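Local coordinates for protein decapping nuclease RAI1 (Candida albicans, PDB 5BUD) that hydrolyses the NAD cap from the 5' end of RNAs with the help of divalent metal ions, and directly binds and stimulates the exoribonuclease RAT1, at residues N370-R374 with N375-L379; A76-N79 with S80-A84; P381-T384 with E385-Q388; D138-D141 with M142-R145; V126-G130 with Q131-K135. All coordinates share one frame; numbering follows the deposited sequence.

Interaction 1 (N370-R374 with N375-L379)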
# COMPACT_ATOMS: atom_id res chain seq x y z
N ASN A 370 1.60 11.20 -23.08
CA ASN A 370 0.30 10.57 -23.28
C ASN A 370 0.40 9.31 -24.13
O ASN A 370 -0.17 8.26 -23.77
CB ASN A 370 -0.68 11.55 -23.91
CG ASN A 370 -1.99 10.90 -24.29
OD1 ASN A 370 -2.82 10.60 -23.44
ND2 ASN A 370 -2.20 10.69 -25.59
N GLU A 371 1.14 9.40 -25.24
CA GLU A 371 1.40 8.24 -26.10
C GLU A 371 2.08 7.11 -25.35
O GLU A 371 1.66 5.97 -25.49
CB GLU A 371 2.23 8.60 -27.35
CG GLU A 371 1.44 8.47 -28.65
CD GLU A 371 0.29 9.44 -28.74
OE1 GLU A 371 -0.70 9.12 -29.42
OE2 GLU A 371 0.38 10.53 -28.14
N LYS A 372 3.13 7.40 -24.59
CA LYS A 372 3.79 6.34 -23.83
C LYS A 372 2.82 5.69 -22.85
O LYS A 372 2.81 4.47 -22.70
CB LYS A 372 5.01 6.84 -23.07
CG LYS A 372 6.22 7.07 -23.97
CD LYS A 372 7.40 7.65 -23.19
CE LYS A 372 7.30 9.16 -23.07
NZ LYS A 372 8.58 9.72 -22.53
N LEU A 373 2.01 6.52 -22.20
CA LEU A 373 1.10 6.01 -21.17
C LEU A 373 0.12 5.02 -21.78
O LEU A 373 -0.15 3.94 -21.23
CB LEU A 373 0.37 7.16 -20.47
CG LEU A 373 1.24 7.90 -19.42
CD1 LEU A 373 0.57 9.16 -18.93
CD2 LEU A 373 1.60 6.98 -18.25
N ARG A 374 -0.39 5.40 -22.95
CA ARG A 374 -1.47 4.66 -23.59
C ARG A 374 -0.96 3.50 -24.43
O ARG A 374 -1.75 2.66 -24.80
CB ARG A 374 -2.31 5.61 -24.44
CG ARG A 374 -3.11 6.60 -23.61
CD ARG A 374 -3.94 7.52 -24.48
NE ARG A 374 -4.74 8.43 -23.66
CZ ARG A 374 -5.87 8.11 -23.04
NH1 ARG A 374 -6.38 6.89 -23.17
NH2 ARG A 374 -6.51 9.00 -22.29
N ASN A 375 0.34 3.44 -24.70
CA ASN A 375 0.93 2.35 -25.49
C ASN A 375 2.00 1.55 -24.76
O ASN A 375 3.10 1.32 -25.30
CB ASN A 375 1.51 2.91 -26.80
CG ASN A 375 0.44 3.52 -27.68
OD1 ASN A 375 0.24 4.73 -27.69
ND2 ASN A 375 -0.30 2.66 -28.37
N GLY A 376 1.71 1.12 -23.53
CA GLY A 376 2.63 0.24 -22.82
C GLY A 376 2.98 0.63 -21.40
O GLY A 376 3.11 -0.24 -20.56
N GLN A 377 3.10 1.92 -21.13
CA GLN A 377 3.59 2.39 -19.85
C GLN A 377 2.51 2.34 -18.74
O GLN A 377 2.84 2.31 -17.57
CB GLN A 377 4.11 3.81 -20.00
CG GLN A 377 5.16 4.20 -19.01
CD GLN A 377 5.84 5.47 -19.44
OE1 GLN A 377 6.82 5.43 -20.20
NE2 GLN A 377 5.33 6.61 -18.98
N LEU A 378 1.24 2.37 -19.15
CA LEU A 378 0.12 2.13 -18.25
C LEU A 378 -0.81 1.15 -18.95
O LEU A 378 -0.84 -0.03 -18.61
CB LEU A 378 -0.59 3.43 -17.86
CG LEU A 378 -1.51 3.35 -16.63
CD1 LEU A 378 -2.02 4.72 -16.20
CD2 LEU A 378 -2.69 2.43 -16.85
N LEU A 379 -1.52 1.63 -19.97
CA LEU A 379 -2.40 0.78 -20.77
C LEU A 379 -1.57 -0.15 -21.65
O LEU A 379 -0.47 0.21 -22.08
CB LEU A 379 -3.30 1.62 -21.64
CG LEU A 379 -4.25 2.55 -20.86
CD1 LEU A 379 -5.11 3.33 -21.84
CD2 LEU A 379 -5.09 1.72 -19.91
O HOH W 1 -1.38 -0.04 -25.41
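Q377 sets its CG anti to the backbone N (chi1 -154°) and then runs straight, while K372 turns its CG back beside its own N (chi1 -76°); the two chains therefore lie side by side and point the same way. OE1 of Q377 rests 3.7 Å from K372 CB, and its NE2 comes 3.8 Å from L373 CD2, so the amide lies against aliphatic carbon at the end of helix 367-377. The helix widens here. Q377 N gives its hydrogen to K372 O five residues back at 3.0 Å. L373 O is gripped twice: L378 N lies in the carbonyl plane, on a lone pair, at 3.0 Å, and L379 N approaches nearly along the C=O axis at the same distance. G376 takes a positive phi of 131° that glycine reaches easily, and the chain can turn through it into the loop. A water reaches R374 O at 2.8 Å and, more weakly, L379 O.

On the other side of the turn, R374 is extended from CG to NE and runs alongside L379, whose CD1 is 4.0 Å from R374 NH1. NE donates to N370 OD1 one turn back at 2.9 Å, with the oxygen close to the guanidinium plane. NH2 finds K347 O and P127 O, which ties the helix to strand 121-128; L373 and L378 both pack on V126. The helix end thus hands its last carbonyls to bonds from further along the chain, and the carbonyl oxygens of N370, K347 and P127, holding NE and NH2, probably limit rotation of the R374 guanidinium.

Interaction 2 (A76-N79 with S80-A84)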
# COMPACT_ATOMS: atom_id res chain seq x y z
N ALA A 76 5.09 -0.58 -8.72
CA ALA A 76 3.76 -1.08 -9.02
C ALA A 76 3.63 -1.30 -10.54
O ALA A 76 4.00 -0.45 -11.35
CB ALA A 76 2.69 -0.13 -8.53
N ASP A 77 3.08 -2.46 -10.90
CA ASP A 77 3.10 -2.96 -12.26
C ASP A 77 1.72 -2.95 -12.88
O ASP A 77 0.94 -3.85 -12.68
CB ASP A 77 3.65 -4.38 -12.25
CG ASP A 77 3.82 -4.94 -13.65
OD1 ASP A 77 3.83 -4.15 -14.59
OD2 ASP A 77 3.94 -6.16 -13.79
N PHE A 78 1.41 -1.92 -13.65
CA PHE A 78 0.10 -1.89 -14.30
C PHE A 78 -0.15 -2.99 -15.32
O PHE A 78 -1.29 -3.46 -15.47
CB PHE A 78 -0.24 -0.51 -14.87
CG PHE A 78 -1.39 0.16 -14.18
CD1 PHE A 78 -2.68 -0.25 -14.43
CD2 PHE A 78 -1.19 1.18 -13.29
CE1 PHE A 78 -3.76 0.34 -13.79
CE2 PHE A 78 -2.26 1.80 -12.67
CZ PHE A 78 -3.54 1.37 -12.91
N ASN A 79 0.90 -3.39 -16.05
CA ASN A 79 0.77 -4.51 -17.01
C ASN A 79 0.11 -5.70 -16.36
O ASN A 79 -0.91 -6.20 -16.85
CB ASN A 79 2.13 -4.93 -17.54
CG ASN A 79 2.03 -5.89 -18.71
OD1 ASN A 79 1.88 -7.10 -18.53
ND2 ASN A 79 2.14 -5.36 -19.93
N SER A 80 0.69 -6.16 -15.26
CA SER A 80 0.19 -7.35 -14.58
C SER A 80 -1.18 -7.12 -13.97
O SER A 80 -2.03 -8.00 -14.02
CB SER A 80 1.20 -7.89 -13.55
OG SER A 80 1.43 -7.00 -12.47
N LEU A 81 -1.45 -5.92 -13.45
CA LEU A 81 -2.75 -5.66 -12.89
C LEU A 81 -3.80 -5.72 -14.00
O LEU A 81 -4.84 -6.32 -13.83
CB LEU A 81 -2.78 -4.30 -12.18
CG LEU A 81 -4.16 -3.79 -11.69
CD1 LEU A 81 -4.86 -4.78 -10.76
CD2 LEU A 81 -4.00 -2.44 -11.01
N LEU A 82 -3.53 -5.11 -15.15
CA LEU A 82 -4.51 -5.16 -16.27
C LEU A 82 -4.74 -6.58 -16.76
O LEU A 82 -5.87 -6.91 -17.15
CB LEU A 82 -4.10 -4.26 -17.44
CG LEU A 82 -4.07 -2.77 -17.12
CD1 LEU A 82 -3.56 -2.01 -18.33
CD2 LEU A 82 -5.41 -2.20 -16.60
N LYS A 83 -3.70 -7.40 -16.72
CA LYS A 83 -3.81 -8.79 -17.20
C LYS A 83 -4.70 -9.58 -16.27
O LYS A 83 -5.54 -10.40 -16.71
CB LYS A 83 -2.43 -9.42 -17.34
CG LYS A 83 -2.44 -10.89 -17.71
CD LYS A 83 -1.49 -11.20 -18.86
CE LYS A 83 -1.51 -12.68 -19.23
NZ LYS A 83 -0.35 -13.35 -18.61
N ALA A 84 -4.53 -9.31 -14.97
CA ALA A 84 -5.39 -9.88 -13.94
C ALA A 84 -6.81 -9.41 -14.14
O ALA A 84 -7.74 -10.21 -14.08
CB ALA A 84 -4.89 -9.49 -12.55
O HOH W 2 0.70 -5.60 -10.44
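S80 OG sits among three oxygens: D77 OD2 at 3.0 Å, D77 O at 3.2 Å and a water at 2.6 Å. The hydroxyl has one proton to give, and which acceptor takes it is not settled; the water, for its part, donates to D77 O at 2.9 Å. With its OG placed between the backbone N and the carbonyl carbon (chi1 65°), S80 faces back toward the start of the helix, where D77 reaches forward with its CG anti to the backbone N (chi1 -175°). D77 O meanwhile receives L81 N over 3.3 Å.

One residue on, the interaction turns apolar. The F78 ring is met by two leucines in different ways. L81 lies alongside and puts CD2 over one face, 3.9 Å from F78 CE1. L82 crosses the ring at an angle and comes in at the edge, its CG in the ring plane and 3.9 Å from F78 CD1. Behind them the helical ladder has begun, with L82 N donating to F78 O at 2.8 Å, an almost linear bond of 170°.

Beyond the two segments, F78 meets F103 edge-to-face and touches F133 and K135 of strand 131-136, while S80 and L81 lean on Y26. The whole arrangement is the beginning of helix 78-92, with D77 at the N-cap position and its carboxylate turned to the hydroxyl of the serine three residues later.

Interaction 3 (P381-T384 with E385-Q388)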
# COMPACT_ATOMS: atom_id res chain seq x y z
N PRO A 381 -1.84 -3.11 -25.02
CA PRO A 381 -2.69 -3.39 -26.18
C PRO A 381 -3.67 -4.54 -25.95
O PRO A 381 -4.79 -4.50 -26.49
CB PRO A 381 -1.69 -3.67 -27.32
CG PRO A 381 -0.39 -4.01 -26.63
CD PRO A 381 -0.40 -3.20 -25.36
N GLU A 382 -3.29 -5.51 -25.13
CA GLU A 382 -4.18 -6.60 -24.75
C GLU A 382 -5.39 -6.05 -24.00
O GLU A 382 -6.52 -6.50 -24.22
CB GLU A 382 -3.48 -7.64 -23.86
CG GLU A 382 -2.37 -8.44 -24.55
CD GLU A 382 -0.97 -7.85 -24.36
OE1 GLU A 382 -0.02 -8.65 -24.35
OE2 GLU A 382 -0.79 -6.61 -24.23
N PHE A 383 -5.16 -5.09 -23.11
CA PHE A 383 -6.27 -4.54 -22.30
C PHE A 383 -7.20 -3.67 -23.09
O PHE A 383 -8.42 -3.81 -22.98
CB PHE A 383 -5.75 -3.77 -21.08
CG PHE A 383 -6.85 -3.15 -20.23
CD1 PHE A 383 -7.72 -3.96 -19.51
CD2 PHE A 383 -7.02 -1.78 -20.17
CE1 PHE A 383 -8.73 -3.41 -18.73
CE2 PHE A 383 -8.02 -1.22 -19.39
CZ PHE A 383 -8.87 -2.04 -18.67
N THR A 384 -6.65 -2.75 -23.90
CA THR A 384 -7.47 -1.89 -24.76
C THR A 384 -8.35 -2.73 -25.72
O THR A 384 -9.56 -2.48 -25.86
CB THR A 384 -6.62 -0.83 -25.51
OG1 THR A 384 -5.65 -1.46 -26.37
CG2 THR A 384 -5.88 0.08 -24.52
N GLU A 385 -7.76 -3.76 -26.32
CA GLU A 385 -8.51 -4.66 -27.22
C GLU A 385 -9.61 -5.36 -26.46
O GLU A 385 -10.75 -5.42 -26.94
CB GLU A 385 -7.61 -5.72 -27.84
CG GLU A 385 -8.34 -6.55 -28.87
CD GLU A 385 -7.49 -7.65 -29.48
OE1 GLU A 385 -6.26 -7.48 -29.61
OE2 GLU A 385 -8.08 -8.67 -29.84
N TRP A 386 -9.28 -5.93 -25.30
CA TRP A 386 -10.31 -6.55 -24.47
C TRP A 386 -11.48 -5.58 -24.25
O TRP A 386 -12.63 -5.94 -24.48
CB TRP A 386 -9.77 -7.06 -23.13
CG TRP A 386 -10.87 -7.26 -22.11
CD1 TRP A 386 -11.08 -6.53 -20.96
CD2 TRP A 386 -11.94 -8.22 -22.18
NE1 TRP A 386 -12.21 -6.99 -20.31
CE2 TRP A 386 -12.76 -8.02 -21.03
CE3 TRP A 386 -12.30 -9.22 -23.09
CZ2 TRP A 386 -13.88 -8.79 -20.77
CZ3 TRP A 386 -13.44 -9.99 -22.83
CH2 TRP A 386 -14.21 -9.77 -21.68
N ARG A 387 -11.20 -4.36 -23.81
CA ARG A 387 -12.30 -3.43 -23.50
C ARG A 387 -13.12 -2.97 -24.74
O ARG A 387 -14.36 -2.78 -24.66
CB ARG A 387 -11.80 -2.22 -22.71
CG ARG A 387 -11.38 -2.53 -21.28
CD ARG A 387 -12.57 -2.95 -20.42
NE ARG A 387 -12.28 -2.93 -18.99
CZ ARG A 387 -12.30 -1.84 -18.22
NH1 ARG A 387 -12.58 -0.66 -18.73
NH2 ARG A 387 -12.01 -1.95 -16.92
N GLN A 388 -12.43 -2.78 -25.86
CA GLN A 388 -13.09 -2.44 -27.12
C GLN A 388 -14.02 -3.56 -27.56
O GLN A 388 -15.07 -3.29 -28.13
CB GLN A 388 -12.07 -2.15 -28.22
CG GLN A 388 -11.32 -0.84 -28.03
CD GLN A 388 -9.96 -0.84 -28.71
OE1 GLN A 388 -9.55 -1.83 -29.34
NE2 GLN A 388 -9.24 0.26 -28.55
O HOH W 3 -4.42 -5.78 -29.13
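The F383 ring and the R387 guanidinium, one helical turn apart, stand with their planes 63° to each other. F383 CZ points into the guanidinium over its centre, 3.5 Å from R387 CZ, and R387 NH2 lies at the ring edge, in the ring plane, 3.6 Å from F383 CZ. Closer to the backbone the relation changes: R387 CG stands over one ring face, offset toward the rim, making a CH-pi contact 4.0 Å from the centroid of F383. The arginine reaches both places because its chain is bent at chi2 (-67°), which folds the aliphatic part across the phenylalanine before the charged end leaves.

The charged end is held elsewhere: NE pairs with E89, NH1 with D129, and NH2 with Q131 OE1. E89 also takes the W386 indole N-H. W386 itself meets F383 at an angle, CD1 to CD1 4.5 Å.

On the outer side of the helix a water joins P381 O and E385 OE1, donating to both, the second at 2.6 Å. The backbone is regular, R387 N donating to F383 O at 3.0 Å and Q388 N to T384 O at 2.9 Å. F383 packs on L82, I85 and I86 and its ring meets that of F133. This is an amphipathic C-terminal helix, 381-389, laid by an i to i+4 Phe-Arg pair against helix 78-92 and the hairpin of strands 121-128 and 131-136.

Interaction 4 (D138-D141 with M142-R145)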
# COMPACT_ATOMS: atom_id res chain seq x y z
N ASP A 138 6.90 6.84 -12.18
CA ASP A 138 8.01 5.95 -11.88
C ASP A 138 9.38 6.62 -11.93
O ASP A 138 10.20 6.40 -11.04
CB ASP A 138 7.99 4.75 -12.82
CG ASP A 138 6.82 3.84 -12.56
OD1 ASP A 138 6.31 3.86 -11.41
OD2 ASP A 138 6.40 3.12 -13.51
N GLU A 139 9.62 7.44 -12.95
CA GLU A 139 10.93 8.06 -13.10
C GLU A 139 11.22 9.03 -11.96
O GLU A 139 12.30 8.97 -11.35
CB GLU A 139 11.09 8.71 -14.48
CG GLU A 139 11.20 7.68 -15.58
CD GLU A 139 11.13 8.26 -16.99
OE1 GLU A 139 11.31 9.49 -17.15
OE2 GLU A 139 10.92 7.47 -17.94
N LEU A 140 10.26 9.89 -11.63
CA LEU A 140 10.43 10.79 -10.49
C LEU A 140 10.65 10.03 -9.17
O LEU A 140 11.51 10.40 -8.38
CB LEU A 140 9.27 11.79 -10.34
CG LEU A 140 9.35 13.08 -11.15
CD1 LEU A 140 8.25 14.03 -10.68
CD2 LEU A 140 10.73 13.74 -11.05
N ASP A 141 9.86 8.99 -8.93
CA ASP A 141 10.01 8.17 -7.73
C ASP A 141 11.41 7.56 -7.59
O ASP A 141 12.03 7.64 -6.53
CB ASP A 141 9.00 7.03 -7.75
CG ASP A 141 7.59 7.47 -7.39
OD1 ASP A 141 7.43 8.57 -6.82
OD2 ASP A 141 6.64 6.70 -7.67
N MET A 142 11.90 6.96 -8.67
CA MET A 142 13.23 6.37 -8.68
C MET A 142 14.29 7.44 -8.40
O MET A 142 15.24 7.19 -7.67
CB MET A 142 13.54 5.68 -10.00
CG MET A 142 12.82 4.36 -10.22
SD MET A 142 13.16 3.11 -8.96
CE MET A 142 14.95 3.17 -8.82
N LYS A 143 14.12 8.61 -8.99
CA LYS A 143 15.08 9.70 -8.81
C LYS A 143 15.10 10.15 -7.35
O LYS A 143 16.17 10.43 -6.78
CB LYS A 143 14.75 10.86 -9.74
CG LYS A 143 15.83 11.91 -9.84
CD LYS A 143 15.25 13.26 -10.23
CE LYS A 143 14.37 13.83 -9.11
NZ LYS A 143 14.25 15.30 -9.21
N ARG A 144 13.92 10.23 -6.75
CA ARG A 144 13.85 10.58 -5.34
C ARG A 144 14.44 9.49 -4.45
O ARG A 144 15.12 9.80 -3.48
CB ARG A 144 12.43 10.89 -4.93
CG ARG A 144 11.94 12.14 -5.61
CD ARG A 144 10.45 12.26 -5.62
NE ARG A 144 10.08 13.58 -6.12
CZ ARG A 144 8.86 13.94 -6.49
NH1 ARG A 144 7.83 13.09 -6.43
NH2 ARG A 144 8.67 15.17 -6.92
N ARG A 145 14.18 8.24 -4.80
CA ARG A 145 14.73 7.12 -4.04
C ARG A 145 16.27 7.12 -4.13
O ARG A 145 16.95 6.90 -3.13
CB ARG A 145 14.14 5.80 -4.51
CG ARG A 145 14.17 4.71 -3.44
CD ARG A 145 13.55 3.40 -3.89
NE ARG A 145 12.08 3.41 -3.84
CZ ARG A 145 11.26 3.33 -4.88
NH1 ARG A 145 11.73 3.22 -6.13
NH2 ARG A 145 9.95 3.35 -4.68
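L140 with K143 and R144 forms a surface contact in the opening turns of helix 138-155, which follows directly on strand 131-136. L140 CD2 lies beside K143 CE at 4.1 Å, the two chains pointing the same way, and its CD1 comes over one face of the R144 guanidinium, 4.0 Å from NH2. R144 gets there extended from CG to NE, with CG lying 3.3 Å from L140 O, so its methylenes pass along that carbonyl.

The backbone is a regular alpha helix. M142 N, K143 N, R144 N and R145 N each donate to the carbonyl four residues earlier, and the shortest of the four, R145 N to D141 O, measures 2.8 Å. Ahead of these, D137 OD1 takes L140 N, and S136 OG bonds D141 OD2, so the strand-to-helix junction is stitched by side chains as well.

The charged groups of these turns find their partners mostly outside them. D141 OD1 stays 4.6 Å from R144 NH1, too far for a salt bridge; R144 instead pairs through NH2 with D122. D138 is taken by K135 at the end of the preceding strand. M142, bent at chi2 (-59°) and again at chi3, brings SD to the edge of the R145 guanidinium, in its plane. R145 is itself bent at chi3 (-79°), which turns the group back along the helix; its side chain touches D71 and L75, about 14 Å from a bound manganese ion.

Interaction 5 (V126-G130 with Q131-K135)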
# COMPACT_ATOMS: atom_id res chain seq x y z
N VAL A 126 -4.94 8.74 -16.53
CA VAL A 126 -5.18 8.37 -17.92
C VAL A 126 -6.64 7.91 -18.03
O VAL A 126 -6.99 6.86 -17.51
CB VAL A 126 -4.23 7.26 -18.39
CG1 VAL A 126 -4.54 6.84 -19.83
CG2 VAL A 126 -2.77 7.70 -18.26
N PRO A 127 -7.50 8.72 -18.67
CA PRO A 127 -8.88 8.30 -18.88
C PRO A 127 -8.98 7.28 -20.00
O PRO A 127 -8.35 7.46 -21.08
CB PRO A 127 -9.60 9.59 -19.29
CG PRO A 127 -8.65 10.70 -19.01
CD PRO A 127 -7.28 10.12 -19.10
N PHE A 128 -9.76 6.22 -19.77
CA PHE A 128 -9.95 5.18 -20.77
C PHE A 128 -11.18 4.34 -20.47
O PHE A 128 -11.38 3.88 -19.34
CB PHE A 128 -8.71 4.28 -20.89
CG PHE A 128 -8.88 3.14 -21.86
CD1 PHE A 128 -9.09 1.85 -21.40
CD2 PHE A 128 -8.93 3.39 -23.22
CE1 PHE A 128 -9.31 0.82 -22.30
CE2 PHE A 128 -9.14 2.35 -24.12
CZ PHE A 128 -9.34 1.06 -23.65
N ASP A 129 -12.02 4.17 -21.49
CA ASP A 129 -13.23 3.38 -21.38
C ASP A 129 -14.12 3.78 -20.21
O ASP A 129 -14.67 2.94 -19.53
CB ASP A 129 -12.87 1.90 -21.25
CG ASP A 129 -14.06 0.99 -21.53
OD1 ASP A 129 -14.99 1.45 -22.22
OD2 ASP A 129 -14.06 -0.17 -21.06
N GLY A 130 -14.21 5.07 -19.96
CA GLY A 130 -15.11 5.62 -18.95
C GLY A 130 -14.54 5.58 -17.54
O GLY A 130 -15.27 5.79 -16.58
N GLN A 131 -13.24 5.26 -17.43
CA GLN A 131 -12.56 5.16 -16.14
C GLN A 131 -11.25 5.92 -16.12
O GLN A 131 -10.67 6.17 -17.15
CB GLN A 131 -12.30 3.70 -15.78
CG GLN A 131 -13.58 2.90 -15.82
CD GLN A 131 -13.43 1.45 -15.51
OE1 GLN A 131 -12.60 0.75 -16.10
NE2 GLN A 131 -14.27 0.96 -14.61
N LEU A 132 -10.80 6.25 -14.92
CA LEU A 132 -9.51 6.88 -14.67
C LEU A 132 -8.53 5.87 -14.14
O LEU A 132 -8.73 5.28 -13.08
CB LEU A 132 -9.64 7.97 -13.63
CG LEU A 132 -10.50 9.17 -13.94
CD1 LEU A 132 -10.29 10.14 -12.81
CD2 LEU A 132 -10.13 9.80 -15.27
N PHE A 133 -7.46 5.67 -14.89
CA PHE A 133 -6.37 4.83 -14.52
C PHE A 133 -5.26 5.72 -13.94
O PHE A 133 -4.80 6.68 -14.60
CB PHE A 133 -5.89 4.03 -15.74
CG PHE A 133 -6.90 3.03 -16.22
CD1 PHE A 133 -6.92 1.75 -15.70
CD2 PHE A 133 -7.89 3.40 -17.14
CE1 PHE A 133 -7.88 0.83 -16.12
CE2 PHE A 133 -8.85 2.49 -17.55
CZ PHE A 133 -8.84 1.20 -17.05
N ILE A 134 -4.86 5.43 -12.69
CA ILE A 134 -3.93 6.29 -11.98
C ILE A 134 -2.70 5.51 -11.54
O ILE A 134 -2.82 4.45 -10.92
CB ILE A 134 -4.63 7.02 -10.79
CG1 ILE A 134 -5.82 7.85 -11.25
CG2 ILE A 134 -3.66 7.97 -10.10
CD1 ILE A 134 -6.56 8.56 -10.11
N LYS A 135 -1.52 6.00 -11.93
CA LYS A 135 -0.28 5.39 -11.56
C LYS A 135 0.70 6.46 -11.18
O LYS A 135 0.50 7.66 -11.44
CB LYS A 135 0.33 4.53 -12.71
CG LYS A 135 1.14 5.30 -13.73
CD LYS A 135 1.67 4.42 -14.86
CE LYS A 135 2.79 3.50 -14.42
NZ LYS A 135 4.05 4.25 -14.32
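F133 lies against V126 and F128 across a beta hairpin closed by a type I' turn from F128 to Q131, with D129 and G130 at the corner. Its CB starts 3.5 Å from V126 O. With CG anti to the carbonyl carbon (chi1 -67°), the ring swings along the sheet toward the turn, and CD2 comes 3.6 Å from the same V126 O. CE2 makes the closest contact with the first strand, 3.4 Å from F128 O and 3.8 Å from F128 CB, and sits at the edge of the F128 ring, in its plane. CZ, the tip, meets the F383 ring. Both carbonyl oxygens meet the F133 ring at its edge, where the slightly positive ring hydrogens lie. The far side of the ring is occupied by F78 and L82 of helix 78-92.

Backbone bonds hold this register. V126 N donates to F133 O at 2.8 Å, and F133 N returns the bond to V126 O. At the turn, F128 N reaches Q131 O at 2.8 Å and Q131 N gives to F128 O.

The other face carries P127 and L132, with L132 CD2 4.1 Å from P127 CB. Q131 lies on the face of F128 and F133; its OE1 accepts from R387 NH2 and its NE2 donates to S98 O and I96 O. D129 N is taken by E345. Strand 131-136 also runs parallel to 100-103, which places the hairpin within the nuclease's mixed beta structure. P127 has no N-H to give, yet its CA-H points at Q131 O, 3.3 Å from CA, with an angle of 143° at the hydrogen.

Overall arrangement
Interaction 5 is the buried one, and interactions 1, 2 and 3 all touch its hairpin: F78 and L82 of interaction 2 from one helix, the widened helix end of interaction 1, and the C-terminal helix of interaction 3. These four also touch one another, with L378 and L379 against L82 and F383 packing on it. Their chemistry follows their place: strand ladder and aromatic edges inside; a capped helix start with phenylalanine-leucine packing in interaction 2; and arginines in the other two, R374 meeting carbonyl oxygens in interaction 1 and R387 pairing with carboxylates in interaction 3. Interaction 4 stands apart at the surface, joined to interaction 5 through the chain, and relies on long charged side chains with little packing.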